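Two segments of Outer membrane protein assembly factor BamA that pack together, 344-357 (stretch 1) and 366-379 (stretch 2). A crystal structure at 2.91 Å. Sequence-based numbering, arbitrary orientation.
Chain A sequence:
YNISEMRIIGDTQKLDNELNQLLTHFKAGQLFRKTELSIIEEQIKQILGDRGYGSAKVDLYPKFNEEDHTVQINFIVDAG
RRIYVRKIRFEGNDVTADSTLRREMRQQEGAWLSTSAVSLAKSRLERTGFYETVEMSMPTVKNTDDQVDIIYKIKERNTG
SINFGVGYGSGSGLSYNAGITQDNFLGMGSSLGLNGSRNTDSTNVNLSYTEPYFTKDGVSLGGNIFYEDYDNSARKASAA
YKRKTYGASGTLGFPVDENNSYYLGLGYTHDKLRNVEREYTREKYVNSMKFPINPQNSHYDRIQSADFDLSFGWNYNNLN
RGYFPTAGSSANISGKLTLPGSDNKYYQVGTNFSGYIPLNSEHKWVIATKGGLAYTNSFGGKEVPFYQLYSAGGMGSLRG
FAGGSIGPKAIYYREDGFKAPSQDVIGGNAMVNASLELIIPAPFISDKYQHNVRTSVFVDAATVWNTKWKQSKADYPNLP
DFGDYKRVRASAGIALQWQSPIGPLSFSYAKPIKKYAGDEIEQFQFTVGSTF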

# COMPACT_ATOMS: atom_id res chain seq x y z
N ASN A 344 30.62 1.99 2.03
CA ASN A 344 29.57 3.00 2.32
C ASN A 344 29.10 3.35 3.77
O ASN A 344 29.04 4.54 4.11
CB ASN A 344 28.37 2.76 1.41
CG ASN A 344 28.58 3.34 0.05
OD1 ASN A 344 29.39 4.26 -0.12
ND2 ASN A 344 27.85 2.82 -0.94
N LYS A 345 28.71 2.35 4.58
CA LYS A 345 28.50 2.54 6.04
C LYS A 345 27.59 3.70 6.51
O LYS A 345 28.06 4.68 7.10
CB LYS A 345 29.85 2.69 6.77
CG LYS A 345 30.33 1.44 7.47
CD LYS A 345 31.75 1.62 7.99
CE LYS A 345 32.32 0.32 8.53
NZ LYS A 345 32.31 0.28 10.01
N TYR A 346 26.28 3.56 6.28
CA TYR A 346 25.36 4.64 6.63
C TYR A 346 23.99 4.08 7.05
O TYR A 346 23.77 2.86 7.00
CB TYR A 346 25.19 5.58 5.44
CG TYR A 346 24.50 4.94 4.24
CD1 TYR A 346 25.22 4.13 3.35
CD2 TYR A 346 23.14 5.13 4.01
CE1 TYR A 346 24.59 3.52 2.26
CE2 TYR A 346 22.52 4.53 2.91
CZ TYR A 346 23.25 3.73 2.04
OH TYR A 346 22.63 3.14 0.95
N TYR A 347 23.08 4.96 7.47
CA TYR A 347 21.72 4.53 7.80
C TYR A 347 20.70 5.57 7.43
O TYR A 347 21.01 6.75 7.39
CB TYR A 347 21.57 4.18 9.29
CG TYR A 347 22.07 5.24 10.23
CD1 TYR A 347 21.27 6.34 10.57
CD2 TYR A 347 23.33 5.13 10.81
CE1 TYR A 347 21.73 7.32 11.47
CE2 TYR A 347 23.80 6.10 11.70
CZ TYR A 347 23.00 7.19 12.02
OH TYR A 347 23.48 8.14 12.90
N GLN A 348 19.48 5.12 7.17
CA GLN A 348 18.40 6.03 6.82
C GLN A 348 17.18 5.69 7.68
O GLN A 348 16.96 4.54 8.01
CB GLN A 348 18.09 5.95 5.33
CG GLN A 348 19.32 5.89 4.42
CD GLN A 348 19.04 6.27 2.97
OE1 GLN A 348 18.93 5.41 2.08
NE2 GLN A 348 18.95 7.58 2.71
N VAL A 349 16.39 6.70 8.06
CA VAL A 349 15.16 6.49 8.82
C VAL A 349 14.14 7.55 8.41
O VAL A 349 14.52 8.70 8.20
CB VAL A 349 15.43 6.56 10.35
CG1 VAL A 349 16.00 7.92 10.75
CG2 VAL A 349 14.18 6.25 11.14
N GLY A 350 12.87 7.17 8.25
CA GLY A 350 11.84 8.07 7.72
C GLY A 350 10.47 7.92 8.38
O GLY A 350 10.13 6.85 8.91
N THR A 351 9.64 8.94 8.31
CA THR A 351 8.33 8.87 8.92
C THR A 351 7.35 9.74 8.24
O THR A 351 7.54 10.91 8.23
CB THR A 351 8.39 9.40 10.31
OG1 THR A 351 9.56 8.93 10.94
CG2 THR A 351 7.23 8.93 11.11
N ASN A 352 6.28 9.18 7.71
CA ASN A 352 5.21 9.99 7.17
C ASN A 352 3.91 9.73 7.83
O ASN A 352 3.73 8.76 8.49
CB ASN A 352 5.00 9.74 5.71
CG ASN A 352 6.22 9.55 5.01
OD1 ASN A 352 6.67 8.44 4.90
ND2 ASN A 352 6.80 10.61 4.51
N PHE A 353 2.99 10.63 7.57
CA PHE A 353 1.75 10.71 8.26
C PHE A 353 0.87 11.41 7.29
O PHE A 353 1.27 12.37 6.71
CB PHE A 353 1.97 11.60 9.46
CG PHE A 353 0.73 12.13 10.05
CD1 PHE A 353 -0.24 11.29 10.49
CD2 PHE A 353 0.56 13.47 10.21
CE1 PHE A 353 -1.38 11.77 11.04
CE2 PHE A 353 -0.58 13.95 10.77
CZ PHE A 353 -1.55 13.10 11.18
N SER A 354 -0.32 10.92 7.11
CA SER A 354 -1.32 11.67 6.41
C SER A 354 -2.59 11.31 7.12
O SER A 354 -2.80 10.17 7.44
CB SER A 354 -1.37 11.27 4.97
OG SER A 354 -1.90 9.98 4.86
N GLY A 355 -3.41 12.30 7.39
CA GLY A 355 -4.66 12.14 8.09
C GLY A 355 -5.70 13.08 7.58
O GLY A 355 -5.42 14.12 7.04
N TYR A 356 -6.93 12.68 7.75
CA TYR A 356 -8.09 13.40 7.23
C TYR A 356 -9.17 13.59 8.30
O TYR A 356 -9.54 12.66 9.01
CB TYR A 356 -8.69 12.66 6.02
CG TYR A 356 -7.78 12.56 4.81
CD1 TYR A 356 -6.66 11.74 4.83
CD2 TYR A 356 -8.06 13.25 3.64
CE1 TYR A 356 -5.83 11.63 3.74
CE2 TYR A 356 -7.23 13.14 2.54
CZ TYR A 356 -6.11 12.33 2.60
OH TYR A 356 -5.27 12.21 1.53
N ILE A 357 -9.68 14.82 8.39
CA ILE A 357 -10.71 15.18 9.34
C ILE A 357 -11.91 15.80 8.62
O ILE A 357 -11.78 16.82 7.93
CB ILE A 357 -10.15 16.20 10.34
CG1 ILE A 357 -9.26 15.50 11.36
CG2 ILE A 357 -11.25 16.98 11.02
CD1 ILE A 357 -8.47 16.47 12.20
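Stretch 2, residues 366-379: VIATKGGLAYTNSF

Stretch 2 is an extended strand from Val-366 to Ser-378, antiparallel to strand 346-357: the axes approach to 4.7 Å and their N-to-C directions differ by 165°. Register runs from Tyr-346 opposite Ser-378 to Ile-357 opposite Ile-367, and CA-CA distances alternate accordingly, from 4.5 Å for Gln-348 and Thr-376 to 5.6 Å for Val-349 and Tyr-375.

The wider pairs carry the backbone hydrogen bonds. Val-349 N donates to Tyr-375 O and Tyr-375 N to Val-349 O, both at 3.1 Å; Thr-351 N reaches Leu-373 O at 2.9 Å, answered by Leu-373 N to Thr-351 O at 3.0 Å. The shortest bond closes the far end, Ile-367 N to Ile-357 O at 2.6 Å, with an N-H...O angle of 169°. At Phe-353, the carbonyl O accepts from Gly-371 N at 3.1 Å. Beyond the strand, Phe-379 N donates to Lys-345 O at 3.2 Å.

Among side chains, Gln-348 NE2 donates to Thr-376 OG1 (3.2 Å, 164°), while Gln-348 OE1 is satisfied elsewhere in the structure. Within stretch 2, Asn-377 OD1 accepts from Ser-378 N at 2.8 Å. Apolar packing supplements these bonds: Ala-368 CB lies over the Tyr-356 ring face, 3.7 Å from Tyr-356 CD2, and Phe-379 CD1 meets Tyr-347 CD2 rim to rim at 3.7 Å.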

# COMPACT_ATOMS: atom_id res chain seq x y z
N VAL A 366 -13.52 18.66 4.24
CA VAL A 366 -12.54 17.85 4.93
C VAL A 366 -11.31 18.71 5.14
O VAL A 366 -11.02 19.56 4.31
CB VAL A 366 -12.18 16.59 4.09
CG1 VAL A 366 -10.94 15.88 4.65
CG2 VAL A 366 -13.34 15.65 4.04
N ILE A 367 -10.63 18.52 6.27
CA ILE A 367 -9.34 19.15 6.48
C ILE A 367 -8.34 18.04 6.44
O ILE A 367 -8.48 17.07 7.17
CB ILE A 367 -9.22 19.88 7.86
CG1 ILE A 367 -10.12 21.11 7.89
CG2 ILE A 367 -7.79 20.33 8.13
CD1 ILE A 367 -9.72 22.09 8.94
N ALA A 368 -7.33 18.16 5.58
CA ALA A 368 -6.29 17.14 5.50
C ALA A 368 -4.93 17.74 5.82
O ALA A 368 -4.66 18.90 5.53
CB ALA A 368 -6.27 16.49 4.14
N THR A 369 -4.08 16.92 6.44
CA THR A 369 -2.76 17.35 6.85
C THR A 369 -1.80 16.21 6.55
O THR A 369 -2.22 15.06 6.53
CB THR A 369 -2.71 17.69 8.37
OG1 THR A 369 -2.74 16.48 9.14
CG2 THR A 369 -3.90 18.59 8.77
N LYS A 370 -0.54 16.54 6.29
CA LYS A 370 0.49 15.56 5.92
C LYS A 370 1.81 16.07 6.47
O LYS A 370 2.07 17.28 6.48
CB LYS A 370 0.61 15.44 4.39
CG LYS A 370 -0.67 15.05 3.68
CD LYS A 370 -0.53 15.12 2.16
CE LYS A 370 -1.70 14.41 1.43
NZ LYS A 370 -3.06 15.05 1.57
N GLY A 371 2.66 15.15 6.93
CA GLY A 371 3.97 15.53 7.43
C GLY A 371 4.98 14.42 7.19
O GLY A 371 4.66 13.25 7.33
N GLY A 372 6.20 14.79 6.83
CA GLY A 372 7.22 13.80 6.62
C GLY A 372 8.57 14.22 7.16
O GLY A 372 8.94 15.38 7.09
N LEU A 373 9.31 13.25 7.69
CA LEU A 373 10.60 13.49 8.29
C LEU A 373 11.56 12.45 7.75
O LEU A 373 11.26 11.26 7.76
CB LEU A 373 10.46 13.31 9.78
CG LEU A 373 11.01 14.37 10.72
CD1 LEU A 373 10.40 14.14 12.10
CD2 LEU A 373 12.54 14.32 10.78
N ALA A 374 12.71 12.91 7.26
CA ALA A 374 13.70 12.04 6.65
C ALA A 374 15.08 12.39 7.14
O ALA A 374 15.48 13.55 7.11
CB ALA A 374 13.67 12.17 5.16
N TYR A 375 15.84 11.40 7.56
CA TYR A 375 17.15 11.67 8.10
C TYR A 375 18.14 10.56 7.80
O TYR A 375 17.87 9.38 8.02
CB TYR A 375 17.07 11.87 9.61
CG TYR A 375 18.41 11.99 10.26
CD1 TYR A 375 19.26 13.03 9.95
CD2 TYR A 375 18.83 11.05 11.18
CE1 TYR A 375 20.50 13.14 10.56
CE2 TYR A 375 20.06 11.14 11.79
CZ TYR A 375 20.89 12.20 11.48
OH TYR A 375 22.12 12.29 12.09
N THR A 376 19.30 10.95 7.29
CA THR A 376 20.38 10.02 7.03
C THR A 376 21.59 10.48 7.80
O THR A 376 21.88 11.66 7.87
CB THR A 376 20.81 10.00 5.53
OG1 THR A 376 19.65 9.93 4.69
CG2 THR A 376 21.70 8.80 5.22
N ASN A 377 22.31 9.53 8.39
CA ASN A 377 23.72 9.76 8.68
C ASN A 377 24.59 8.54 8.47
O ASN A 377 24.11 7.44 8.17
CB ASN A 377 23.96 10.37 10.06
CG ASN A 377 25.04 11.44 10.03
OD1 ASN A 377 26.24 11.15 10.14
ND2 ASN A 377 24.63 12.69 9.84
N SER A 378 25.89 8.77 8.63
CA SER A 378 26.89 7.77 8.33
C SER A 378 27.75 7.55 9.56
O SER A 378 27.52 8.16 10.59
CB SER A 378 27.75 8.26 7.16
OG SER A 378 28.23 9.57 7.39
N PHE A 379 28.74 6.68 9.45
CA PHE A 379 29.58 6.30 10.57
C PHE A 379 30.79 5.57 10.03
O PHE A 379 30.89 5.33 8.83
CB PHE A 379 28.79 5.42 11.55
CG PHE A 379 28.14 4.23 10.91
CD1 PHE A 379 26.88 4.31 10.37
CD2 PHE A 379 28.81 3.00 10.87
CE1 PHE A 379 26.29 3.20 9.79
CE2 PHE A 379 28.23 1.89 10.28
CZ PHE A 379 26.98 1.98 9.74